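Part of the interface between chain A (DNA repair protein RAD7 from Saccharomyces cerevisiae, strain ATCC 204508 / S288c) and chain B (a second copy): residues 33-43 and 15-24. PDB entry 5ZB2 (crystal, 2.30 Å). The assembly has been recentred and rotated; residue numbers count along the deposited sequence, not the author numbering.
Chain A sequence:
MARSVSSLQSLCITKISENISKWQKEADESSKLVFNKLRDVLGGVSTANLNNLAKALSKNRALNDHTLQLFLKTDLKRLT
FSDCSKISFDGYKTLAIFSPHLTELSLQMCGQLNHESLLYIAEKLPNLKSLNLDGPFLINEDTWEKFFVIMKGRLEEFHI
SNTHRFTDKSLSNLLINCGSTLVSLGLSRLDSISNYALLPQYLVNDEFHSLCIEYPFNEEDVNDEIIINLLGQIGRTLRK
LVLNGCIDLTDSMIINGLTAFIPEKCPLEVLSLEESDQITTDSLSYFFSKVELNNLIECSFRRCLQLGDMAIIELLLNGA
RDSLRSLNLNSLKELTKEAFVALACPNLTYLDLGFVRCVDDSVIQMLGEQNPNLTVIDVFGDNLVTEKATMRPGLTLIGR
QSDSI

Chain A, residues 33-43: LVFNKLRDVLG
Chain B 15-24: KISENISKWQ

Two helices from two copies of RAD7 pack nearly antiparallel: residues 33-41 of chain A and 15-24 of chain B run at 145° between their N-to-C directions, with axes 10.6 Å apart at closest approach. The register is set by two pairs: CA of L38(A) lies 6.6 Å from CA of W23(B), and CA of L42(A) lies 7.2 Å from CA of I16(B), so one helix climbs as the other descends. Both stretches hold regular helical phi/psi until L42(A), at -86/12, leaves the helix; G43(A) follows at 105/-3, where a CB would jam against the preceding carbonyl oxygen.

W23(B) organizes the contact and gives the largest buried area. Its CA-to-CB bond points toward chain A, and chi1 t (162°) with chi2 93° lays the indole against the chain A helix. There NE1 of W23(B) donates to the backbone O of V34(A) at 2.9 Å, with an N-H...O angle of 143°. V34(A) O also receives a weak helical bond from L38(A) N, at 3.3 Å, so the indole shares an acceptor already used inside the helix.

The same placement puts L38(A) over one indole face: its CB lies 3.6 Å from the centroid of the W23(B) five-membered ring, 13° off the normal, a CH-pi contact. L38(A), with chi1 t and chi2 p, points toward chain B and carries CD1 to 3.9 Å from CG1 of I20(B). V34(A), chi1 t, sets CG1 3.6 Å from CZ2 of W23(B). F35(A) starts away from chain B, but chi1 m (-73°) and chi2 -67° bring its ring end back, CE1 lying 3.9 Å from CH2 of W23(B); the two six-membered rings are oblique, planes at 40° and centroids 5.9 Å apart. K37(A), t-p-t-t, leaves its CB near the indole edge, 4.4 Å from NE1 of W23(B), while its end leads away.

At the other end L42(A), m,t, points toward chain B and spreads its methyls over two residues one helical turn apart: CD1 is 3.8 Å from CG2 of I16(B), and CD2 is 3.7 Å from CB of N19(B). I16(B) and I20(B) both adopt m,t with sideways CA-to-CB bonds, offering their flanks to the leucines. N19(B) points toward chain A, yet chi1 -84° and chi2 -84° turn its amide back along its own helix, where ND2 donates to O of K15(B) at 3.0 Å. ND2 is thus hydrogen-bonded on its own helix, and again elsewhere in the structure, while CB meets L42(A).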

ATOM      1  N   LEU A  33       0.670 -19.639  -7.906  1.00 58.08           N
ATOM      2  CA  LEU A  33       0.531 -20.943  -7.266  1.00 57.86           C
ATOM      3  C   LEU A  33       0.025 -20.810  -5.834  1.00 55.01           C
ATOM      4  O   LEU A  33      -0.801 -21.613  -5.384  1.00 54.37           O
ATOM      5  CB  LEU A  33       1.870 -21.680  -7.290  1.00 62.70           C
ATOM      6  CG  LEU A  33       2.498 -21.871  -8.671  1.00 65.62           C
ATOM      7  CD1 LEU A  33       3.901 -22.444  -8.537  1.00 63.28           C
ATOM      8  CD2 LEU A  33       1.628 -22.768  -9.539  1.00 69.69           C
ATOM      9  N   VAL A  34       0.507 -19.803  -5.101  1.00 54.21           N
ATOM     10  CA  VAL A  34       0.119 -19.660  -3.700  1.00 53.10           C
ATOM     11  C   VAL A  34      -1.358 -19.302  -3.586  1.00 51.52           C
ATOM     12  O   VAL A  34      -2.041 -19.724  -2.645  1.00 49.23           O
ATOM     13  CB  VAL A  34       1.009 -18.616  -3.001  1.00 55.49           C
ATOM     14  CG1 VAL A  34       0.607 -18.455  -1.542  1.00 55.36           C
ATOM     15  CG2 VAL A  34       2.463 -19.025  -3.082  1.00 68.18           C
ATOM     16  N   PHE A  35      -1.875 -18.511  -4.530  1.00 51.25           N
ATOM     17  CA  PHE A  35      -3.291 -18.161  -4.493  1.00 49.29           C
ATOM     18  C   PHE A  35      -4.156 -19.334  -4.935  1.00 49.41           C
ATOM     19  O   PHE A  35      -5.250 -19.542  -4.398  1.00 48.31           O
ATOM     20  CB  PHE A  35      -3.557 -16.926  -5.357  1.00 47.93           C
ATOM     21  CG  PHE A  35      -3.050 -15.644  -4.752  1.00 47.52           C
ATOM     22  CD1 PHE A  35      -3.616 -15.141  -3.589  1.00 48.71           C
ATOM     23  CD2 PHE A  35      -2.013 -14.941  -5.343  1.00 49.60           C
ATOM     24  CE1 PHE A  35      -3.153 -13.962  -3.024  1.00 49.21           C
ATOM     25  CE2 PHE A  35      -1.546 -13.759  -4.784  1.00 52.18           C
ATOM     26  CZ  PHE A  35      -2.117 -13.271  -3.622  1.00 52.79           C
ATOM     27  N   ASN A  36      -3.681 -20.120  -5.907  1.00 51.61           N
ATOM     28  CA  ASN A  36      -4.379 -21.353  -6.261  1.00 52.48           C
ATOM     29  C   ASN A  36      -4.448 -22.299  -5.069  1.00 52.79           C
ATOM     30  O   ASN A  36      -5.463 -22.971  -4.856  1.00 52.49           O
ATOM     31  CB  ASN A  36      -3.685 -22.038  -7.439  1.00 51.26           C
ATOM     32  CG  ASN A  36      -3.890 -21.305  -8.750  1.00 53.57           C
ATOM     33  OD1 ASN A  36      -4.834 -20.531  -8.906  1.00 51.73           O
ATOM     34  ND2 ASN A  36      -3.006 -21.558  -9.707  1.00 56.25           N
ATOM     35  N   LYS A  37      -3.375 -22.364  -4.280  1.00 52.98           N
ATOM     36  CA  LYS A  37      -3.370 -23.224  -3.100  1.00 54.41           C
ATOM     37  C   LYS A  37      -4.514 -22.866  -2.160  1.00 53.97           C
ATOM     38  O   LYS A  37      -5.243 -23.745  -1.687  1.00 54.70           O
ATOM     39  CB  LYS A  37      -2.024 -23.119  -2.380  1.00 56.89           C
ATOM     40  CG  LYS A  37      -1.889 -24.007  -1.145  1.00 66.63           C
ATOM     41  CD  LYS A  37      -1.964 -25.487  -1.492  1.00 73.52           C
ATOM     42  CE  LYS A  37      -1.749 -26.358  -0.261  1.00 74.74           C
ATOM     43  NZ  LYS A  37      -1.826 -27.813  -0.583  1.00 82.09           N
ATOM     44  N   LEU A  38      -4.693 -21.573  -1.881  1.00 52.19           N
ATOM     45  CA  LEU A  38      -5.790 -21.149  -1.014  1.00 51.64           C
ATOM     46  C   LEU A  38      -7.135 -21.611  -1.566  1.00 51.42           C
ATOM     47  O   LEU A  38      -7.961 -22.172  -0.836  1.00 52.37           O
ATOM     48  CB  LEU A  38      -5.772 -19.628  -0.849  1.00 49.82           C
ATOM     49  CG  LEU A  38      -6.940 -19.015  -0.071  1.00 48.49           C
ATOM     50  CD1 LEU A  38      -7.019 -19.593   1.324  1.00 47.96           C
ATOM     51  CD2 LEU A  38      -6.807 -17.500  -0.016  1.00 45.95           C
ATOM     52  N   ARG A  39      -7.373 -21.378  -2.858  1.00 50.65           N
ATOM     53  CA  ARG A  39      -8.639 -21.787  -3.458  1.00 51.94           C
ATOM     54  C   ARG A  39      -8.789 -23.304  -3.456  1.00 53.88           C
ATOM     55  O   ARG A  39      -9.874 -23.827  -3.175  1.00 54.81           O
ATOM     56  CB  ARG A  39      -8.747 -21.241  -4.881  1.00 51.43           C
ATOM     57  CG  ARG A  39      -8.977 -19.739  -4.949  1.00 49.05           C
ATOM     58  CD  ARG A  39      -9.100 -19.260  -6.390  1.00 47.88           C
ATOM     59  NE  ARG A  39      -7.808 -19.207  -7.070  1.00 48.23           N
ATOM     60  CZ  ARG A  39      -7.032 -18.127  -7.146  1.00 47.85           C
ATOM     61  NH1 ARG A  39      -7.401 -16.982  -6.585  1.00 46.95           N
ATOM     62  NH2 ARG A  39      -5.877 -18.191  -7.792  1.00 49.02           N
ATOM     63  N   ASP A  40      -7.712 -24.029  -3.764  1.00 54.80           N
ATOM     64  CA  ASP A  40      -7.794 -25.486  -3.800  1.00 55.59           C
ATOM     65  C   ASP A  40      -8.020 -26.058  -2.406  1.00 55.98           C
ATOM     66  O   ASP A  40      -8.752 -27.041  -2.245  1.00 56.02           O
ATOM     67  CB  ASP A  40      -6.526 -26.068  -4.422  1.00 56.93           C
ATOM     68  CG  ASP A  40      -6.396 -25.740  -5.901  1.00 57.89           C
ATOM     69  OD1 ASP A  40      -7.437 -25.562  -6.570  1.00 60.04           O
ATOM     70  OD2 ASP A  40      -5.252 -25.665  -6.396  1.00 61.32           O
ATOM     71  N   VAL A  41      -7.407 -25.455  -1.385  1.00 55.99           N
ATOM     72  CA  VAL A  41      -7.565 -25.949  -0.017  1.00 56.90           C
ATOM     73  C   VAL A  41      -9.013 -25.849   0.433  1.00 57.81           C
ATOM     74  O   VAL A  41      -9.482 -26.673   1.228  1.00 58.85           O
ATOM     75  CB  VAL A  41      -6.623 -25.182   0.938  1.00 57.04           C
ATOM     76  CG1 VAL A  41      -7.016 -25.402   2.395  1.00 57.11           C
ATOM     77  CG2 VAL A  41      -5.183 -25.621   0.721  1.00 60.79           C
ATOM     78  N   LEU A  42      -9.743 -24.846  -0.046  1.00 56.15           N
ATOM     79  CA  LEU A  42     -11.143 -24.676   0.314  1.00 57.09           C
ATOM     80  C   LEU A  42     -12.076 -25.481  -0.581  1.00 57.73           C
ATOM     81  O   LEU A  42     -13.292 -25.268  -0.542  1.00 58.81           O
ATOM     82  CB  LEU A  42     -11.523 -23.194   0.263  1.00 57.73           C
ATOM     83  CG  LEU A  42     -10.718 -22.267   1.179  1.00 57.15           C
ATOM     84  CD1 LEU A  42     -11.100 -20.821   0.925  1.00 53.62           C
ATOM     85  CD2 LEU A  42     -10.926 -22.626   2.647  1.00 56.44           C
ATOM     86  N   GLY A  43     -11.534 -26.402  -1.379  1.00 57.36           N
ATOM     87  CA  GLY A  43     -12.323 -27.210  -2.284  1.00 56.48           C
ATOM     88  C   GLY A  43     -12.228 -26.807  -3.737  1.00 55.34           C
ATOM     89  O   GLY A  43     -12.824 -27.477  -4.588  1.00 53.86           O
TER
ATOM     90  N   LYS B  15     -15.527 -20.269   8.456  1.00 50.66           N
ATOM     91  CA  LYS B  15     -14.572 -21.321   8.123  1.00 51.94           C
ATOM     92  C   LYS B  15     -13.579 -20.834   7.077  1.00 50.53           C
ATOM     93  O   LYS B  15     -12.367 -21.041   7.208  1.00 50.68           O
ATOM     94  CB  LYS B  15     -15.310 -22.568   7.633  1.00 52.73           C
ATOM     95  CG  LYS B  15     -14.403 -23.748   7.272  1.00 57.71           C
ATOM     96  CD  LYS B  15     -13.436 -24.126   8.397  1.00 63.30           C
ATOM     97  CE  LYS B  15     -14.163 -24.540   9.671  1.00 67.79           C
ATOM     98  NZ  LYS B  15     -13.216 -24.846  10.780  1.00 68.61           N
ATOM     99  N   ILE B  16     -14.080 -20.177   6.030  1.00 49.45           N
ATOM    100  CA  ILE B  16     -13.204 -19.653   4.984  1.00 47.92           C
ATOM    101  C   ILE B  16     -12.215 -18.658   5.575  1.00 47.41           C
ATOM    102  O   ILE B  16     -11.000 -18.764   5.371  1.00 47.16           O
ATOM    103  CB  ILE B  16     -14.039 -19.015   3.859  1.00 49.05           C
ATOM    104  CG1 ILE B  16     -14.872 -20.090   3.151  1.00 51.30           C
ATOM    105  CG2 ILE B  16     -13.137 -18.292   2.863  1.00 45.09           C
ATOM    106  CD1 ILE B  16     -15.915 -19.541   2.200  1.00 53.43           C
ATOM    107  N   SER B  17     -12.725 -17.671   6.312  1.00 47.65           N
ATOM    108  CA  SER B  17     -11.856 -16.657   6.895  1.00 47.83           C
ATOM    109  C   SER B  17     -10.787 -17.288   7.780  1.00 47.78           C
ATOM    110  O   SER B  17      -9.617 -16.885   7.737  1.00 46.69           O
ATOM    111  CB  SER B  17     -12.697 -15.654   7.686  1.00 48.30           C
ATOM    112  OG  SER B  17     -11.964 -14.474   7.961  1.00 55.85           O
ATOM    113  N   GLU B  18     -11.164 -18.288   8.582  1.00 49.33           N
ATOM    114  CA  GLU B  18     -10.189 -18.939   9.453  1.00 50.08           C
ATOM    115  C   GLU B  18      -9.089 -19.614   8.643  1.00 49.28           C
ATOM    116  O   GLU B  18      -7.910 -19.557   9.015  1.00 48.23           O
ATOM    117  CB  GLU B  18     -10.883 -19.959  10.359  1.00 53.28           C
ATOM    118  CG  GLU B  18     -11.736 -19.345  11.456  1.00 56.34           C
ATOM    119  CD  GLU B  18     -12.403 -20.394  12.325  1.00 66.93           C
ATOM    120  OE1 GLU B  18     -12.797 -20.062  13.463  1.00 67.81           O
ATOM    121  OE2 GLU B  18     -12.532 -21.552  11.869  1.00 62.91           O
ATOM    122  N   ASN B  19      -9.450 -20.256   7.530  1.00 49.28           N
ATOM    123  CA  ASN B  19      -8.446 -20.953   6.735  1.00 49.32           C
ATOM    124  C   ASN B  19      -7.580 -19.996   5.928  1.00 48.61           C
ATOM    125  O   ASN B  19      -6.436 -20.334   5.606  1.00 49.13           O
ATOM    126  CB  ASN B  19      -9.113 -21.968   5.808  1.00 50.75           C
ATOM    127  CG  ASN B  19      -9.385 -23.288   6.500  1.00 57.67           C
ATOM    128  OD1 ASN B  19      -8.508 -24.148   6.583  1.00 58.03           O
ATOM    129  ND2 ASN B  19     -10.602 -23.453   7.009  1.00 61.47           N
ATOM    130  N   ILE B  20      -8.090 -18.810   5.586  1.00 47.90           N
ATOM    131  CA  ILE B  20      -7.227 -17.807   4.968  1.00 49.09           C
ATOM    132  C   ILE B  20      -6.120 -17.414   5.934  1.00 49.45           C
ATOM    133  O   ILE B  20      -4.944 -17.347   5.559  1.00 49.49           O
ATOM    134  CB  ILE B  20      -8.045 -16.584   4.512  1.00 47.77           C
ATOM    135  CG1 ILE B  20      -9.062 -16.988   3.440  1.00 44.82           C
ATOM    136  CG2 ILE B  20      -7.122 -15.499   3.955  1.00 47.76           C
ATOM    137  CD1 ILE B  20     -10.052 -15.898   3.088  1.00 43.21           C
ATOM    138  N   SER B  21      -6.473 -17.178   7.200  1.00 49.23           N
ATOM    139  CA  SER B  21      -5.478 -16.778   8.192  1.00 51.48           C
ATOM    140  C   SER B  21      -4.374 -17.818   8.310  1.00 54.82           C
ATOM    141  O   SER B  21      -3.183 -17.482   8.311  1.00 53.95           O
ATOM    142  CB  SER B  21      -6.151 -16.553   9.544  1.00 50.26           C
ATOM    143  OG  SER B  21      -7.093 -15.498   9.467  1.00 49.61           O
ATOM    144  N   LYS B  22      -4.745 -19.096   8.409  1.00 53.48           N
ATOM    145  CA  LYS B  22      -3.726 -20.135   8.498  1.00 55.86           C
ATOM    146  C   LYS B  22      -2.923 -20.221   7.207  1.00 55.51           C
ATOM    147  O   LYS B  22      -1.706 -20.439   7.238  1.00 58.57           O
ATOM    148  CB  LYS B  22      -4.365 -21.484   8.824  1.00 60.75           C
ATOM    149  CG  LYS B  22      -3.365 -22.628   8.950  1.00 66.97           C
ATOM    150  CD  LYS B  22      -2.264 -22.312   9.961  1.00 74.12           C
ATOM    151  CE  LYS B  22      -1.153 -23.341   9.933  1.00 76.13           C
ATOM    152  NZ  LYS B  22       0.019 -22.876  10.724  1.00 90.92           N
ATOM    153  N   TRP B  23      -3.586 -20.044   6.064  1.00 53.33           N
ATOM    154  CA  TRP B  23      -2.884 -20.037   4.787  1.00 52.71           C
ATOM    155  C   TRP B  23      -1.932 -18.851   4.669  1.00 53.13           C
ATOM    156  O   TRP B  23      -0.928 -18.940   3.951  1.00 54.73           O
ATOM    157  CB  TRP B  23      -3.903 -20.034   3.647  1.00 50.59           C
ATOM    158  CG  TRP B  23      -3.360 -19.597   2.328  1.00 49.87           C
ATOM    159  CD1 TRP B  23      -2.846 -20.392   1.345  1.00 50.92           C
ATOM    160  CD2 TRP B  23      -3.294 -18.256   1.835  1.00 49.69           C
ATOM    161  NE1 TRP B  23      -2.461 -19.629   0.272  1.00 50.90           N
ATOM    162  CE2 TRP B  23      -2.722 -18.311   0.549  1.00 49.86           C
ATOM    163  CE3 TRP B  23      -3.662 -17.013   2.356  1.00 50.23           C
ATOM    164  CZ2 TRP B  23      -2.513 -17.172  -0.223  1.00 49.69           C
ATOM    165  CZ3 TRP B  23      -3.449 -15.884   1.592  1.00 50.98           C
ATOM    166  CH2 TRP B  23      -2.879 -15.971   0.316  1.00 51.07           C
ATOM    167  N   GLN B  24      -2.221 -17.739   5.354  1.00 53.49           N
ATOM    168  CA  GLN B  24      -1.313 -16.593   5.328  1.00 55.26           C
ATOM    169  C   GLN B  24       0.101 -17.015   5.702  1.00 59.59           C
ATOM    170  O   GLN B  24       1.069 -16.678   5.012  1.00 60.63           O
ATOM    171  CB  GLN B  24      -1.794 -15.499   6.284  1.00 56.36           C
ATOM    172  CG  GLN B  24      -3.098 -14.827   5.917  1.00 56.21           C
ATOM    173  CD  GLN B  24      -2.935 -13.772   4.851  1.00 58.78           C
ATOM    174  OE1 GLN B  24      -2.057 -13.867   3.997  1.00 63.39           O
ATOM    175  NE2 GLN B  24      -3.784 -12.756   4.897  1.00 55.09           N
TER